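Local structure of PLP-Dependent L-Arginine Hydroxylase MppP (Streptomyces wadayamensis, 6C92) at residues A[9-14]-A[336-341]; A[23-28]-A[351-356]; A[113-118]-A[158-163]. The protein hydroxylates L-arginine with the help of pyridoxal 5'-phosphate, to which the substrate is joined as an imine, on an aminotransferase-type fold. All coordinates share one frame; numbering follows the deposited sequence.

Contact 1: residues A[9-14]-A[336-341]; sequences ENLTQW and CRQFHW. With EQJ ((E)-N~2~-({3-hydroxy-2-methyl-5-[(phosphonooxy)methyl]pyridin-4-yl}methylidene)-L-arginine), chain E.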
loop_
_atom_site.group_PDB
_atom_site.type_symbol
_atom_site.label_atom_id
_atom_site.label_comp_id
_atom_site.label_asym_id
_atom_site.label_seq_id
_atom_site.Cartn_x
_atom_site.Cartn_y
_atom_site.Cartn_z
ATOM N N GLU A 9 4.786 -20.440 1.836
ATOM C CA GLU A 9 6.146 -20.042 2.197
ATOM C C GLU A 9 6.753 -19.241 1.046
ATOM O O GLU A 9 6.554 -19.537 -0.144
ATOM C CB GLU A 9 7.020 -21.261 2.533
ATOM C CG GLU A 9 8.350 -20.953 3.238
ATOM C CD GLU A 9 8.284 -21.047 4.787
ATOM O OE1 GLU A 9 7.478 -21.844 5.344
ATOM O OE2 GLU A 9 9.069 -20.334 5.456
ATOM N N ASN A 10 7.477 -18.200 1.428
ATOM C CA ASN A 10 8.199 -17.344 0.497
ATOM C C ASN A 10 9.327 -16.704 1.299
ATOM O O ASN A 10 9.465 -16.953 2.501
ATOM C CB ASN A 10 7.261 -16.311 -0.128
ATOM C CG ASN A 10 6.474 -15.554 0.920
ATOM O OD1 ASN A 10 6.984 -15.309 2.012
ATOM N ND2 ASN A 10 5.222 -15.195 0.605
ATOM N N LEU A 11 10.130 -15.869 0.636
ATOM C CA LEU A 11 11.242 -15.228 1.340
ATOM C C LEU A 11 10.741 -14.300 2.429
ATOM O O LEU A 11 11.363 -14.186 3.493
ATOM C CB LEU A 11 12.121 -14.450 0.367
ATOM C CG LEU A 11 12.895 -15.344 -0.593
ATOM C CD1 LEU A 11 13.479 -14.485 -1.719
ATOM C CD2 LEU A 11 13.977 -16.152 0.182
ATOM N N THR A 12 9.621 -13.607 2.175
ATOM C CA THR A 12 9.096 -12.693 3.185
ATOM C C THR A 12 8.808 -13.435 4.489
ATOM O O THR A 12 9.059 -12.911 5.581
ATOM C CB THR A 12 7.846 -11.987 2.652
ATOM O OG1 THR A 12 8.180 -11.296 1.436
ATOM C CG2 THR A 12 7.307 -10.960 3.685
ATOM N N GLN A 13 8.338 -14.683 4.404
ATOM C CA GLN A 13 8.049 -15.417 5.635
ATOM C C GLN A 13 9.328 -15.777 6.384
ATOM O O GLN A 13 9.327 -15.782 7.622
ATOM C CB GLN A 13 7.200 -16.657 5.334
ATOM C CG GLN A 13 5.758 -16.263 4.976
ATOM C CD GLN A 13 4.847 -17.425 4.721
ATOM O OE1 GLN A 13 5.173 -18.563 5.047
ATOM N NE2 GLN A 13 3.682 -17.146 4.135
ATOM N N TRP A 14 10.432 -16.043 5.673
ATOM C CA TRP A 14 11.726 -16.142 6.352
ATOM C C TRP A 14 12.097 -14.816 7.006
ATOM O O TRP A 14 12.696 -14.793 8.088
ATOM C CB TRP A 14 12.839 -16.544 5.377
ATOM C CG TRP A 14 12.764 -17.924 4.818
ATOM C CD1 TRP A 14 12.212 -18.295 3.627
ATOM C CD2 TRP A 14 13.291 -19.117 5.410
ATOM N NE1 TRP A 14 12.357 -19.657 3.441
ATOM C CE2 TRP A 14 13.014 -20.182 4.523
ATOM C CE3 TRP A 14 13.967 -19.391 6.603
ATOM C CZ2 TRP A 14 13.387 -21.496 4.798
ATOM C CZ3 TRP A 14 14.339 -20.700 6.871
ATOM C CH2 TRP A 14 14.046 -21.734 5.972
ATOM N N CYS A 336 18.951 -18.955 -0.208
ATOM C CA CYS A 336 18.782 -18.417 -1.545
ATOM C C CYS A 336 17.839 -19.236 -2.432
ATOM O O CYS A 336 17.499 -18.780 -3.531
ATOM C CB CYS A 336 20.153 -18.292 -2.204
ATOM S SG CYS A 336 20.981 -16.686 -1.871
ATOM N N ARG A 337 17.398 -20.418 -1.988
ATOM C CA ARG A 337 16.560 -21.270 -2.828
ATOM C C ARG A 337 15.440 -20.485 -3.492
ATOM O O ARG A 337 15.199 -20.621 -4.695
ATOM C CB ARG A 337 15.963 -22.406 -2.001
ATOM C CG ARG A 337 16.894 -23.555 -1.793
ATOM C CD ARG A 337 16.277 -24.577 -0.870
ATOM N NE ARG A 337 15.152 -25.271 -1.494
ATOM C CZ ARG A 337 15.273 -26.271 -2.363
ATOM N NH1 ARG A 337 16.472 -26.693 -2.734
ATOM N NH2 ARG A 337 14.184 -26.848 -2.869
ATOM N N GLN A 338 14.724 -19.681 -2.721
ATOM C CA GLN A 338 13.472 -19.147 -3.228
ATOM C C GLN A 338 13.658 -17.986 -4.205
ATOM O O GLN A 338 12.702 -17.637 -4.906
ATOM C CB GLN A 338 12.583 -18.773 -2.038
ATOM C CG GLN A 338 11.777 -20.008 -1.529
ATOM C CD GLN A 338 11.203 -19.853 -0.123
ATOM O OE1 GLN A 338 11.852 -19.308 0.767
ATOM N NE2 GLN A 338 9.979 -20.345 0.079
ATOM N N PHE A 339 14.860 -17.406 -4.303
ATOM C CA PHE A 339 15.141 -16.475 -5.395
ATOM C C PHE A 339 15.150 -17.188 -6.740
ATOM O O PHE A 339 14.884 -16.570 -7.779
ATOM C CB PHE A 339 16.497 -15.789 -5.192
ATOM C CG PHE A 339 16.572 -14.930 -3.980
ATOM C CD1 PHE A 339 16.158 -13.608 -4.017
ATOM C CD2 PHE A 339 17.068 -15.440 -2.800
ATOM C CE1 PHE A 339 16.241 -12.820 -2.908
ATOM C CE2 PHE A 339 17.152 -14.641 -1.663
ATOM C CZ PHE A 339 16.738 -13.336 -1.715
ATOM N N HIS A 340 15.476 -18.475 -6.741
ATOM C CA HIS A 340 15.469 -19.265 -7.966
ATOM C C HIS A 340 14.084 -19.878 -8.104
ATOM O O HIS A 340 13.851 -21.079 -7.913
ATOM C CB HIS A 340 16.590 -20.297 -7.930
ATOM C CG HIS A 340 17.944 -19.674 -7.790
ATOM N ND1 HIS A 340 18.765 -19.427 -8.871
ATOM C CD2 HIS A 340 18.590 -19.178 -6.704
ATOM C CE1 HIS A 340 19.879 -18.849 -8.450
ATOM N NE2 HIS A 340 19.792 -18.674 -7.143
ATOM N N TRP A 341 13.159 -18.980 -8.456
ATOM C CA TRP A 341 11.732 -19.228 -8.357
ATOM C C TRP A 341 11.266 -20.279 -9.345
ATOM O O TRP A 341 10.141 -20.766 -9.218
ATOM C CB TRP A 341 10.974 -17.918 -8.575
ATOM C CG TRP A 341 11.366 -17.200 -9.839
ATOM C CD1 TRP A 341 12.242 -16.164 -9.937
ATOM C CD2 TRP A 341 10.915 -17.470 -11.180
ATOM N NE1 TRP A 341 12.374 -15.772 -11.249
ATOM C CE2 TRP A 341 11.569 -16.559 -12.031
ATOM C CE3 TRP A 341 10.025 -18.396 -11.746
ATOM C CZ2 TRP A 341 11.366 -16.552 -13.402
ATOM C CZ3 TRP A 341 9.823 -18.370 -13.110
ATOM C CH2 TRP A 341 10.484 -17.455 -13.920
HETATM C C01 EQJ E . 13.644 -6.025 -6.668
HETATM C C02 EQJ E . 12.577 -5.715 -5.622
HETATM C C04 EQJ E . 10.461 -4.803 -5.196
HETATM C C05 EQJ E . 10.580 -5.117 -3.853
HETATM C C06 EQJ E . 9.411 -4.776 -2.867
HETATM C C12 EQJ E . 11.740 -5.786 -3.366
HETATM C C13 EQJ E . 11.865 -6.099 -1.867
HETATM C C15 EQJ E . 13.332 -6.634 0.084
HETATM C C16 EQJ E . 12.065 -6.751 0.986
HETATM C C17 EQJ E . 11.021 -7.859 0.711
HETATM C C18 EQJ E . 9.803 -7.602 1.636
HETATM C C20 EQJ E . 7.569 -8.195 0.485
HETATM C C23 EQJ E . 14.297 -7.813 0.240
HETATM C C26 EQJ E . 12.760 -6.065 -4.278
HETATM N N03 EQJ E . 11.469 -5.112 -6.039
HETATM N N14 EQJ E . 13.039 -6.385 -1.341
HETATM N N19 EQJ E . 8.709 -8.546 1.359
HETATM N N21 EQJ E . 7.592 -6.898 -0.099
HETATM N N22 EQJ E . 6.585 -9.039 0.232
HETATM O O07 EQJ E . 9.886 -3.870 -1.894
HETATM O O09 EQJ E . 8.900 -4.544 0.384
HETATM O O10 EQJ E . 9.231 -2.105 -0.187
HETATM O O11 EQJ E . 7.469 -3.489 -1.275
HETATM O O24 EQJ E . 15.003 -8.155 -0.715
HETATM O O25 EQJ E . 14.424 -8.431 1.323
HETATM O O27 EQJ E . 13.913 -6.690 -3.868
HETATM P P08 EQJ E . 8.842 -3.501 -0.664
#
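Leu11 sets one methyl, CD1, squarely over the face of the Phe339 ring, 3.4 Å from CD1 to the ring centroid and only 11° off the ring normal, a CH-pi contact. Its other methyl, CD2, lies 3.7 Å from Gln338 CB; one branch of the leucine meets the aromatic ring, the other the aliphatic part of Gln338. The amide of Gln338 extends along the start of helix 11-16. There OE1 meets the indole edge of Trp14 near the ring plane, 2.7 Å from NE1, while the amide plane stands 85° to the ring. The N-H points poorly at the oxygen (122°), which makes this a weak hydrogen bond despite its length. With its chain extended beyond CG, Gln338 also brings NE2 to 3.5 Å from Asn10 CA.

Behind this layer, Asn10 is the N-cap of the helix: its OD1 accepts from Gln13 N at 2.8 Å. Leu11 N is bonded instead to Asp116, a residue seen to bind magnesium. One residue on, Thr12 OG1 accepts from N19 of the arginine-PLP imine at 2.8 Å and, weakly, from N22.

A short apolar and amide seam thus seats the N-terminal helix on the 3-10 turn around Gln338 and Phe339, and the hydroxyl carried by that helix offers an oxygen acceptor to the substrate's guanidinium, whose positive charge it should suit.

Contact 2: residues A[23-28]-A[351-356]; sequences LNIADG and VRIALS. With EQJ ((E)-N~2~-({3-hydroxy-2-methyl-5-[(phosphonooxy)methyl]pyridin-4-yl}methylidene)-L-arginine), chain E.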
loop_
_atom_site.group_PDB
_atom_site.type_symbol
_atom_site.label_atom_id
_atom_site.label_comp_id
_atom_site.label_asym_id
_atom_site.label_seq_id
_atom_site.Cartn_x
_atom_site.Cartn_y
_atom_site.Cartn_z
ATOM N N LEU A 23 20.302 -9.254 15.441
ATOM C CA LEU A 23 21.195 -9.719 14.379
ATOM C C LEU A 23 20.406 -10.150 13.145
ATOM O O LEU A 23 20.580 -11.230 12.590
ATOM C CB LEU A 23 22.082 -10.839 14.901
ATOM C CG LEU A 23 23.048 -10.397 16.013
ATOM C CD1 LEU A 23 23.963 -11.546 16.406
ATOM C CD2 LEU A 23 23.886 -9.184 15.612
ATOM N N ASN A 24 19.511 -9.261 12.734
ATOM C CA ASN A 24 18.784 -9.378 11.478
ATOM C C ASN A 24 19.704 -8.917 10.350
ATOM O O ASN A 24 20.018 -7.725 10.242
ATOM C CB ASN A 24 17.503 -8.540 11.571
ATOM C CG ASN A 24 16.817 -8.353 10.230
ATOM O OD1 ASN A 24 17.233 -8.937 9.240
ATOM N ND2 ASN A 24 15.764 -7.525 10.195
ATOM N N ILE A 25 20.167 -9.855 9.521
ATOM C CA ILE A 25 20.820 -9.507 8.257
ATOM C C ILE A 25 20.050 -10.197 7.129
ATOM O O ILE A 25 20.635 -10.647 6.134
ATOM C CB ILE A 25 22.310 -9.892 8.235
ATOM C CG1 ILE A 25 22.473 -11.350 8.650
ATOM C CG2 ILE A 25 23.119 -8.958 9.150
ATOM C CD1 ILE A 25 23.807 -11.961 8.281
ATOM N N ALA A 26 18.727 -10.282 7.287
ATOM C CA ALA A 26 17.850 -10.957 6.336
ATOM C C ALA A 26 17.251 -9.985 5.320
ATOM O O ALA A 26 17.723 -9.916 4.181
ATOM C CB ALA A 26 16.742 -11.696 7.090
ATOM N N ASP A 27 16.217 -9.232 5.699
ATOM C CA ASP A 27 15.539 -8.391 4.724
ATOM C C ASP A 27 16.441 -7.252 4.255
ATOM O O ASP A 27 17.352 -6.803 4.958
ATOM C CB ASP A 27 14.227 -7.841 5.291
ATOM C CG ASP A 27 14.444 -6.850 6.408
ATOM O OD1 ASP A 27 14.843 -5.702 6.113
ATOM O OD2 ASP A 27 14.194 -7.217 7.580
ATOM N N GLY A 28 16.189 -6.808 3.034
ATOM C CA GLY A 28 17.051 -5.855 2.382
ATOM C C GLY A 28 16.760 -4.414 2.709
ATOM O O GLY A 28 17.447 -3.523 2.200
ATOM N N VAL A 351 23.537 -18.358 0.619
ATOM C CA VAL A 351 22.701 -17.505 1.452
ATOM C C VAL A 351 22.880 -16.064 0.997
ATOM O O VAL A 351 23.862 -15.705 0.343
ATOM C CB VAL A 351 23.030 -17.620 2.959
ATOM C CG1 VAL A 351 22.728 -19.023 3.454
ATOM C CG2 VAL A 351 24.477 -17.244 3.229
ATOM N N ARG A 352 21.925 -15.227 1.376
ATOM C CA ARG A 352 22.007 -13.809 1.096
ATOM C C ARG A 352 22.142 -13.066 2.411
ATOM O O ARG A 352 21.506 -13.438 3.404
ATOM C CB ARG A 352 20.776 -13.323 0.318
ATOM C CG ARG A 352 20.993 -11.957 -0.334
ATOM C CD ARG A 352 19.696 -11.298 -0.771
ATOM N NE ARG A 352 18.906 -10.807 0.367
ATOM C CZ ARG A 352 17.764 -10.138 0.262
ATOM N NH1 ARG A 352 17.268 -9.861 -0.942
ATOM N NH2 ARG A 352 17.115 -9.734 1.364
ATOM N N ILE A 353 22.967 -12.010 2.392
ATOM C CA ILE A 353 23.292 -11.177 3.545
ATOM C C ILE A 353 22.909 -9.740 3.236
ATOM O O ILE A 353 23.252 -9.218 2.168
ATOM C CB ILE A 353 24.796 -11.246 3.877
ATOM C CG1 ILE A 353 25.138 -12.642 4.407
ATOM C CG2 ILE A 353 25.219 -10.121 4.854
ATOM C CD1 ILE A 353 26.634 -12.905 4.494
ATOM N N ALA A 354 22.244 -9.092 4.182
ATOM C CA ALA A 354 21.825 -7.711 4.003
ATOM C C ALA A 354 22.940 -6.776 4.465
ATOM O O ALA A 354 23.480 -6.935 5.564
ATOM C CB ALA A 354 20.535 -7.449 4.777
ATOM N N LEU A 355 23.263 -5.783 3.630
ATOM C CA LEU A 355 24.345 -4.851 3.915
ATOM C C LEU A 355 23.868 -3.497 4.427
ATOM O O LEU A 355 24.687 -2.731 4.947
ATOM C CB LEU A 355 25.175 -4.602 2.653
ATOM C CG LEU A 355 26.399 -5.453 2.335
ATOM C CD1 LEU A 355 26.341 -6.850 2.904
ATOM C CD2 LEU A 355 26.586 -5.480 0.844
ATOM N N SER A 356 22.586 -3.160 4.260
ATOM C CA SER A 356 22.063 -1.881 4.742
ATOM C C SER A 356 21.795 -2.008 6.239
ATOM O O SER A 356 20.651 -2.101 6.704
ATOM C CB SER A 356 20.809 -1.469 3.989
ATOM O OG SER A 356 21.065 -1.087 2.646
HETATM C C01 EQJ E . 13.644 -6.025 -6.668
HETATM C C02 EQJ E . 12.577 -5.715 -5.622
HETATM C C04 EQJ E . 10.461 -4.803 -5.196
HETATM C C05 EQJ E . 10.580 -5.117 -3.853
HETATM C C06 EQJ E . 9.411 -4.776 -2.867
HETATM C C12 EQJ E . 11.740 -5.786 -3.366
HETATM C C13 EQJ E . 11.865 -6.099 -1.867
HETATM C C15 EQJ E . 13.332 -6.634 0.084
HETATM C C16 EQJ E . 12.065 -6.751 0.986
HETATM C C17 EQJ E . 11.021 -7.859 0.711
HETATM C C18 EQJ E . 9.803 -7.602 1.636
HETATM C C20 EQJ E . 7.569 -8.195 0.485
HETATM C C23 EQJ E . 14.297 -7.813 0.240
HETATM C C26 EQJ E . 12.760 -6.065 -4.278
HETATM N N03 EQJ E . 11.469 -5.112 -6.039
HETATM N N14 EQJ E . 13.039 -6.385 -1.341
HETATM N N19 EQJ E . 8.709 -8.546 1.359
HETATM N N21 EQJ E . 7.592 -6.898 -0.099
HETATM N N22 EQJ E . 6.585 -9.039 0.232
HETATM O O07 EQJ E . 9.886 -3.870 -1.894
HETATM O O09 EQJ E . 8.900 -4.544 0.384
HETATM O O10 EQJ E . 9.231 -2.105 -0.187
HETATM O O11 EQJ E . 7.469 -3.489 -1.275
HETATM O O24 EQJ E . 15.003 -8.155 -0.715
HETATM O O25 EQJ E . 14.424 -8.431 1.323
HETATM O O27 EQJ E . 13.913 -6.690 -3.868
HETATM P P08 EQJ E . 8.842 -3.501 -0.664
HETATM O O HOH W 1 19.600 -11.263 3.045
HETATM O O HOH W 2 18.881 -1.598 1.089
HETATM O O HOH W 3 20.413 -4.526 2.812
#
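Arg352 binds both Ala26 O and the carboxylate of the arginine-PLP imine, and Gly28 N binds the same carboxylate. The arginine chain turns at chi3 (72°), which brings the guanidinium round to the ligand. NH1 gives a bond to O24 (2.8 Å) and NH2 one to O25 (3.0 Å), nearly straight at 171°; the two nitrogens thereby grasp the two oxygens of one carboxylate. Arg352 NH2 also donates to Ala26 O at 2.9 Å, with the oxygen lying in the guanidinium plane, which helps to fix the rotation of the group. Gly28 N adds a further donor to O25 at 2.9 Å; having no side chain, Gly28 lets the ligand carboxylate sit close against the backbone.

A single backbone bond joins the segments: Ala354 N donates to Ile25 O (3.0 Å) from well above the carbonyl plane, 45° out of it. Ala354 O, by contrast, is buried without a partner. Within 23-28, Asn24 OD1 accepts from Ala26 N in an Asx turn and its ND2 reaches Asp27 OD2, while Asp27 OD1 forms a salt bridge with Arg31.

Three waters add bridges. One accepts from Arg352 NE at 2.8 Å, and two others link Gly28 O to Ser356.

Apolar packing comes from Ile25 and Ile353, which lie side by side, CD1 to CG2 4.1 Å. Separately, the small methyl of Ala354 makes a van der Waals contact with a carbonyl oxygen, CB to Asp27 O 3.3 Å.

An arginine near the end of a small-domain strand, paired with the alpha-carboxylate of the substrate and backed by a backbone N-H from an N-terminal loop, is the carboxylate-recognition site of fold-type I aminotransferases.

Contact 3: residues A[113-118]-A[158-163]; sequences PTFDNI and PNNPTG. With EQJ ((E)-N~2~-({3-hydroxy-2-methyl-5-[(phosphonooxy)methyl]pyridin-4-yl}methylidene)-L-arginine), chain E.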
loop_
_atom_site.group_PDB
_atom_site.type_symbol
_atom_site.label_atom_id
_atom_site.label_comp_id
_atom_site.label_asym_id
_atom_site.label_seq_id
_atom_site.Cartn_x
_atom_site.Cartn_y
_atom_site.Cartn_z
ATOM N N PRO A 113 17.672 -15.831 -11.374
ATOM C CA PRO A 113 16.816 -15.600 -10.204
ATOM C C PRO A 113 16.361 -14.149 -10.087
ATOM O O PRO A 113 16.871 -13.291 -10.802
ATOM C CB PRO A 113 17.743 -15.961 -9.033
ATOM C CG PRO A 113 19.068 -15.491 -9.493
ATOM C CD PRO A 113 19.100 -15.801 -10.995
ATOM N N THR A 114 15.404 -13.888 -9.204
ATOM C CA THR A 114 15.083 -12.523 -8.808
ATOM C C THR A 114 14.305 -12.598 -7.503
ATOM O O THR A 114 14.019 -13.688 -6.997
ATOM C CB THR A 114 14.317 -11.786 -9.919
ATOM O OG1 THR A 114 14.403 -10.368 -9.710
ATOM C CG2 THR A 114 12.869 -12.187 -9.974
ATOM N N PHE A 115 13.955 -11.434 -6.948
ATOM C CA PHE A 115 13.236 -11.482 -5.683
ATOM C C PHE A 115 11.896 -12.200 -5.858
ATOM O O PHE A 115 11.157 -11.962 -6.820
ATOM C CB PHE A 115 13.007 -10.091 -5.083
ATOM C CG PHE A 115 12.342 -10.175 -3.722
ATOM C CD1 PHE A 115 12.990 -10.824 -2.670
ATOM C CD2 PHE A 115 11.052 -9.710 -3.517
ATOM C CE1 PHE A 115 12.384 -10.963 -1.430
ATOM C CE2 PHE A 115 10.440 -9.845 -2.275
ATOM C CZ PHE A 115 11.109 -10.475 -1.232
ATOM N N ASP A 116 11.572 -13.084 -4.914
ATOM C CA ASP A 116 10.532 -14.061 -5.183
ATOM C C ASP A 116 9.128 -13.468 -5.172
ATOM O O ASP A 116 8.239 -14.039 -5.817
ATOM C CB ASP A 116 10.646 -15.259 -4.212
ATOM C CG ASP A 116 10.182 -14.951 -2.782
ATOM O OD1 ASP A 116 10.189 -13.783 -2.363
ATOM O OD2 ASP A 116 9.816 -15.919 -2.072
ATOM N N ASN A 117 8.885 -12.325 -4.512
ATOM C CA ASN A 117 7.507 -11.839 -4.552
ATOM C C ASN A 117 7.145 -11.285 -5.926
ATOM O O ASN A 117 5.959 -11.171 -6.237
ATOM C CB ASN A 117 7.249 -10.815 -3.430
ATOM C CG ASN A 117 7.465 -9.383 -3.865
ATOM O OD1 ASN A 117 8.342 -9.092 -4.677
ATOM N ND2 ASN A 117 6.678 -8.466 -3.295
ATOM N N ILE A 118 8.125 -10.991 -6.789
ATOM C CA ILE A 118 7.784 -10.649 -8.174
ATOM C C ILE A 118 7.129 -11.847 -8.850
ATOM O O ILE A 118 6.043 -11.747 -9.443
ATOM C CB ILE A 118 9.032 -10.168 -8.937
ATOM C CG1 ILE A 118 9.578 -8.901 -8.257
ATOM C CG2 ILE A 118 8.684 -9.909 -10.393
ATOM C CD1 ILE A 118 10.916 -8.402 -8.798
ATOM N N PRO A 158 19.189 -2.867 -11.138
ATOM C CA PRO A 158 20.097 -3.950 -10.746
ATOM C C PRO A 158 19.312 -5.118 -10.183
ATOM O O PRO A 158 18.326 -4.910 -9.496
ATOM C CB PRO A 158 20.990 -3.302 -9.664
ATOM C CG PRO A 158 20.961 -1.859 -9.937
ATOM C CD PRO A 158 19.531 -1.619 -10.441
ATOM N N ASN A 159 19.694 -6.345 -10.506
ATOM C CA ASN A 159 18.916 -7.467 -10.022
ATOM C C ASN A 159 19.153 -7.688 -8.532
ATOM O O ASN A 159 20.210 -7.368 -7.985
ATOM C CB ASN A 159 19.253 -8.741 -10.806
ATOM C CG ASN A 159 18.188 -9.808 -10.650
ATOM O OD1 ASN A 159 17.095 -9.561 -10.123
ATOM N ND2 ASN A 159 18.492 -11.002 -11.107
ATOM N N ASN A 160 18.138 -8.221 -7.881
ATOM C CA ASN A 160 18.206 -8.705 -6.513
ATOM C C ASN A 160 17.955 -10.193 -6.665
ATOM O O ASN A 160 16.865 -10.573 -7.057
ATOM C CB ASN A 160 17.150 -8.012 -5.641
ATOM C CG ASN A 160 16.985 -8.638 -4.252
ATOM O OD1 ASN A 160 17.762 -9.479 -3.823
ATOM N ND2 ASN A 160 15.933 -8.215 -3.545
ATOM N N PRO A 161 18.915 -11.056 -6.301
ATOM C CA PRO A 161 20.037 -10.853 -5.373
ATOM C C PRO A 161 21.433 -10.651 -5.982
ATOM O O PRO A 161 22.379 -10.518 -5.226
ATOM C CB PRO A 161 20.017 -12.159 -4.567
ATOM C CG PRO A 161 19.605 -13.203 -5.568
ATOM C CD PRO A 161 18.704 -12.486 -6.600
ATOM N N THR A 162 21.566 -10.584 -7.308
ATOM C CA THR A 162 22.885 -10.679 -7.938
ATOM C C THR A 162 23.565 -9.341 -8.167
ATOM O O THR A 162 24.777 -9.315 -8.423
ATOM C CB THR A 162 22.777 -11.374 -9.303
ATOM O OG1 THR A 162 22.070 -10.507 -10.212
ATOM C CG2 THR A 162 22.044 -12.692 -9.182
ATOM N N GLY A 163 22.839 -8.233 -8.104
ATOM C CA GLY A 163 23.411 -6.945 -8.429
ATOM C C GLY A 163 23.659 -6.706 -9.902
ATOM O O GLY A 163 24.155 -5.633 -10.264
HETATM C C01 EQJ E . 13.644 -6.025 -6.668
HETATM C C02 EQJ E . 12.577 -5.715 -5.622
HETATM C C04 EQJ E . 10.461 -4.803 -5.196
HETATM C C05 EQJ E . 10.580 -5.117 -3.853
HETATM C C06 EQJ E . 9.411 -4.776 -2.867
HETATM C C12 EQJ E . 11.740 -5.786 -3.366
HETATM C C13 EQJ E . 11.865 -6.099 -1.867
HETATM C C15 EQJ E . 13.332 -6.634 0.084
HETATM C C16 EQJ E . 12.065 -6.751 0.986
HETATM C C17 EQJ E . 11.021 -7.859 0.711
HETATM C C18 EQJ E . 9.803 -7.602 1.636
HETATM C C20 EQJ E . 7.569 -8.195 0.485
HETATM C C23 EQJ E . 14.297 -7.813 0.240
HETATM C C26 EQJ E . 12.760 -6.065 -4.278
HETATM N N03 EQJ E . 11.469 -5.112 -6.039
HETATM N N14 EQJ E . 13.039 -6.385 -1.341
HETATM N N19 EQJ E . 8.709 -8.546 1.359
HETATM N N21 EQJ E . 7.592 -6.898 -0.099
HETATM N N22 EQJ E . 6.585 -9.039 0.232
HETATM O O07 EQJ E . 9.886 -3.870 -1.894
HETATM O O09 EQJ E . 8.900 -4.544 0.384
HETATM O O10 EQJ E . 9.231 -2.105 -0.187
HETATM O O11 EQJ E . 7.469 -3.489 -1.275
HETATM O O24 EQJ E . 15.003 -8.155 -0.715
HETATM O O25 EQJ E . 14.424 -8.431 1.323
HETATM O O27 EQJ E . 13.913 -6.690 -3.868
HETATM P P08 EQJ E . 8.842 -3.501 -0.664
#
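Asn159, Asn160 and Phe115 all carry their side chains on the far side of CB from the backbone N (chi1 -162° in Asn159), which sends the first amide to residues 113-114 and the second, with the ring, to the ligand. Asn159 then binds at both ends of its amide. ND2 donates to Pro113 O at 2.8 Å and 170°, and OD1 accepts from Thr114 OG1 at 2.8 Å, in the carbonyl plane. An asparagine suits this place because one flat group supplies donor and acceptor to adjoining residues. Asn160 O meets Thr114 CA in a CA-H...O contact of 3.2 Å.

The loop that runs into helix 116-124 and the loop 158-163 follow strands 107-112 and 152-156, neighbours in the large-domain sheet of the aminotransferase fold, and line the cofactor site. Phe115 offers a ring face to the imine carbon C13 of the arginine-PLP adduct and brings CZ to 3.3 Å from its C17; over the opposite face lies OD1 of Asp116, a residue seen to bind magnesium. Alongside the ring, with planes 15° apart, the amide of Asn160 gives ND2 to the 3-oxygen of the pyridine ring, O27, at 2.6 Å and to the carboxylate oxygen O24 at 3.0 Å. Pro113 CG packs 4.2 Å from Pro161 CD; each of these two prolines is preceded by a cis peptide bond.

All three contacts touch the same arginine-PLP imine: 9-14 with 336-341 at the guanidinium, 23-28 with 351-356 at the carboxylate, and 113-118 with 158-163 at the ring oxygen O27, the imine and the arginine chain. Contacts 2 and 3 share the carboxylate oxygen O24; their centres are about 14 Å apart, and a probable hydrogen bond from Arg352 NH1 to Asn160 OD1 (2.9 Å) joins them. Contacts 1 and 3 lie about 11 Å apart between centres and share the probable bond Thr114 N to Phe339 O (3.1 Å). Phe339 CZ packs 3.6 Å from Arg352 NH1, tying contact 1 to contact 2. Along the chain, contact 3 is nested within the loops closed by contacts 1 and 2.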